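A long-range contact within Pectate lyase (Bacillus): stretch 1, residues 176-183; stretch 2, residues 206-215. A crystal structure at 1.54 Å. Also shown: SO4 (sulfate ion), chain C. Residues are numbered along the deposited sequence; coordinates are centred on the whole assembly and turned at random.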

# COMPACT_ATOMS: atom_id res chain seq x y z
N TRP A 176 -6.00 -7.77 9.97
CA TRP A 176 -7.31 -8.04 9.45
C TRP A 176 -7.58 -7.31 8.11
O TRP A 176 -7.63 -7.98 7.08
CB TRP A 176 -8.39 -7.65 10.46
CG TRP A 176 -8.51 -8.54 11.68
CD1 TRP A 176 -7.78 -8.47 12.84
CD2 TRP A 176 -9.48 -9.56 11.88
NE1 TRP A 176 -8.23 -9.42 13.74
CE2 TRP A 176 -9.27 -10.10 13.17
CE3 TRP A 176 -10.49 -10.10 11.07
CZ2 TRP A 176 -10.05 -11.14 13.68
CZ3 TRP A 176 -11.27 -11.13 11.58
CH2 TRP A 176 -11.05 -11.63 12.89
N LYS A 177 -7.72 -5.98 8.13
CA LYS A 177 -8.19 -5.22 6.96
C LYS A 177 -7.00 -4.60 6.22
O LYS A 177 -6.57 -3.48 6.50
CB LYS A 177 -9.20 -4.13 7.36
CG LYS A 177 -10.35 -4.63 8.22
CD LYS A 177 -11.28 -3.44 8.63
CE LYS A 177 -10.58 -2.42 9.53
NZ LYS A 177 -11.60 -1.37 9.92
N THR A 178 -6.44 -5.35 5.27
CA THR A 178 -5.07 -5.04 4.84
C THR A 178 -4.90 -3.75 4.01
O THR A 178 -4.14 -2.86 4.41
CB THR A 178 -4.46 -6.23 4.11
OG1 THR A 178 -4.76 -7.44 4.82
CG2 THR A 178 -2.92 -6.14 4.05
N MET A 179 -5.60 -3.65 2.88
CA MET A 179 -5.39 -2.55 1.94
C MET A 179 -6.67 -2.15 1.27
O MET A 179 -7.42 -3.00 0.76
CB MET A 179 -4.44 -2.99 0.83
CG MET A 179 -3.06 -3.32 1.32
SD MET A 179 -1.90 -3.71 -0.02
CE MET A 179 -2.71 -5.08 -0.85
N LEU A 180 -6.93 -0.84 1.22
CA LEU A 180 -8.10 -0.31 0.51
C LEU A 180 -7.63 0.50 -0.71
O LEU A 180 -6.58 1.20 -0.64
CB LEU A 180 -8.86 0.61 1.49
CG LEU A 180 -10.28 1.08 1.51
CD1 LEU A 180 -11.21 -0.13 1.64
CD2 LEU A 180 -10.47 2.05 2.68
N VAL A 181 -8.38 0.42 -1.81
CA VAL A 181 -8.18 1.33 -2.92
C VAL A 181 -9.55 1.86 -3.23
O VAL A 181 -10.31 1.24 -3.98
CB VAL A 181 -7.55 0.61 -4.14
CG1 VAL A 181 -7.40 1.58 -5.32
CG2 VAL A 181 -6.20 0.00 -3.76
N GLY A 182 -9.87 3.04 -2.70
CA GLY A 182 -11.21 3.61 -2.78
C GLY A 182 -12.01 3.22 -1.55
O GLY A 182 -12.24 2.04 -1.32
N HIS A 183 -12.43 4.22 -0.76
CA HIS A 183 -13.04 3.98 0.56
C HIS A 183 -14.56 3.98 0.54
O HIS A 183 -15.19 3.63 1.54
CB HIS A 183 -12.53 5.04 1.57
CG HIS A 183 -13.16 6.39 1.41
ND1 HIS A 183 -12.97 7.19 0.30
CD2 HIS A 183 -14.06 7.05 2.19
CE1 HIS A 183 -13.70 8.28 0.41
NE2 HIS A 183 -14.38 8.22 1.54
N SER A 206 -8.45 -10.14 5.12
CA SER A 206 -9.15 -9.65 3.91
C SER A 206 -8.53 -8.38 3.36
O SER A 206 -7.57 -7.87 3.90
CB SER A 206 -10.64 -9.37 4.20
OG SER A 206 -10.77 -8.21 5.01
N ARG A 207 -9.10 -7.91 2.25
CA ARG A 207 -8.70 -6.66 1.59
C ARG A 207 -7.27 -6.71 1.09
O ARG A 207 -6.39 -5.99 1.58
CB ARG A 207 -8.83 -5.44 2.50
CG ARG A 207 -10.22 -5.18 3.08
CD ARG A 207 -10.18 -3.76 3.63
NE ARG A 207 -11.46 -3.37 4.24
CZ ARG A 207 -11.62 -2.23 4.93
NH1 ARG A 207 -10.59 -1.43 5.15
NH2 ARG A 207 -12.83 -1.95 5.43
N VAL A 208 -7.02 -7.58 0.11
CA VAL A 208 -5.66 -7.73 -0.42
C VAL A 208 -5.53 -7.51 -1.93
O VAL A 208 -5.06 -8.41 -2.66
CB VAL A 208 -5.01 -9.08 0.02
CG1 VAL A 208 -3.50 -8.98 -0.01
CG2 VAL A 208 -5.46 -9.45 1.44
N PRO A 209 -5.92 -6.32 -2.42
CA PRO A 209 -6.61 -5.19 -1.77
C PRO A 209 -8.14 -5.29 -1.97
O PRO A 209 -8.63 -6.09 -2.80
CB PRO A 209 -6.09 -3.97 -2.55
CG PRO A 209 -5.37 -4.55 -3.82
CD PRO A 209 -5.65 -6.02 -3.83
N LEU A 210 -8.87 -4.44 -1.25
CA LEU A 210 -10.25 -4.09 -1.59
C LEU A 210 -10.13 -2.99 -2.64
O LEU A 210 -9.57 -1.93 -2.35
CB LEU A 210 -11.00 -3.59 -0.34
CG LEU A 210 -12.50 -3.35 -0.47
CD1 LEU A 210 -13.06 -3.04 0.92
CD2 LEU A 210 -12.87 -2.21 -1.46
N ILE A 211 -10.57 -3.28 -3.87
CA ILE A 211 -10.40 -2.30 -4.95
C ILE A 211 -11.75 -1.85 -5.43
O ILE A 211 -12.53 -2.65 -5.94
CB ILE A 211 -9.61 -2.89 -6.17
CG1 ILE A 211 -8.29 -3.52 -5.72
CG2 ILE A 211 -9.32 -1.79 -7.22
CD1 ILE A 211 -7.66 -4.37 -6.82
N ARG A 212 -12.02 -0.54 -5.34
CA ARG A 212 -13.18 0.08 -5.97
C ARG A 212 -12.74 0.92 -7.16
O ARG A 212 -11.87 1.77 -7.00
CB ARG A 212 -13.96 0.99 -5.01
CG ARG A 212 -14.67 0.25 -3.88
CD ARG A 212 -15.25 1.31 -2.94
NE ARG A 212 -16.18 0.79 -1.93
CZ ARG A 212 -15.82 0.54 -0.67
NH1 ARG A 212 -14.56 0.70 -0.26
NH2 ARG A 212 -16.74 0.09 0.18
N TYR A 213 -13.36 0.68 -8.33
CA TYR A 213 -13.21 1.53 -9.55
C TYR A 213 -11.86 1.52 -10.25
O TYR A 213 -11.81 1.61 -11.50
CB TYR A 213 -13.54 3.04 -9.31
CG TYR A 213 -14.89 3.29 -8.67
CD1 TYR A 213 -16.07 3.17 -9.42
CD2 TYR A 213 -14.98 3.59 -7.32
CE1 TYR A 213 -17.33 3.36 -8.82
CE2 TYR A 213 -16.22 3.78 -6.73
CZ TYR A 213 -17.38 3.67 -7.49
OH TYR A 213 -18.61 3.84 -6.91
N ALA A 214 -10.79 1.44 -9.47
CA ALA A 214 -9.43 1.68 -10.00
C ALA A 214 -8.91 0.60 -10.96
O ALA A 214 -9.31 -0.56 -10.87
CB ALA A 214 -8.47 1.80 -8.87
N ASP A 215 -8.03 1.03 -11.87
CA ASP A 215 -7.16 0.11 -12.61
C ASP A 215 -5.89 -0.16 -11.78
O ASP A 215 -5.18 0.78 -11.31
CB ASP A 215 -6.77 0.72 -13.95
CG ASP A 215 -7.96 0.81 -14.93
OD1 ASP A 215 -8.94 0.07 -14.74
OD2 ASP A 215 -7.92 1.66 -15.85
S SO4 C . -16.61 -3.57 3.11
O1 SO4 C . -17.43 -2.73 2.20
O2 SO4 C . -15.53 -2.74 3.67
O3 SO4 C . -17.46 -4.10 4.17
O4 SO4 C . -15.98 -4.68 2.38
O HOH W 1 -7.74 -1.55 4.58
O HOH W 2 -12.64 0.15 7.59

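The parallel pairing of these stretches slips by one residue partway along: K177 bridges S206, but L180 bridges L210, so stretch 2 spends an extra residue between two short ladders. The slip coincides with R207, whose phi/psi of 63/66° is unusual for a non-glycine residue, and with a cis peptide bond before P209. Hydrogen bonds continue through it. S206 N donates to W176 O (3.0 Å), S206 O accepts from both T178 N (3.1 Å) and T178 OG1 (3.0 Å), and M179 N reaches R207 O at 2.8 Å.

Beyond the slip the strands run nearly parallel, 5° apart, and the bonds alternate: L210 N to M179 O (2.9 Å), V181 N to L210 O (2.7 Å), R212 N to V181 O (2.8 Å).

Side chains sort by face. L180 meets L210, CD1 to CD1 at 3.5 Å; on the other face V181 CG1 packs 3.7 Å from A214 CB. The R207 guanidinium is sandwiched, with K177 CB over one face and L180 CD1 over the opposite one, each 3.8 Å from R207 NH1. Its polar edge remains available: one water links R207 NH1 to K177 O, another R207 NH2 to K177 NZ. R212 NH1 donates to G182 O at 2.9 Å. At G182, phi/psi of 92/118° would jam a CB against the preceding carbonyl, which calls for glycine.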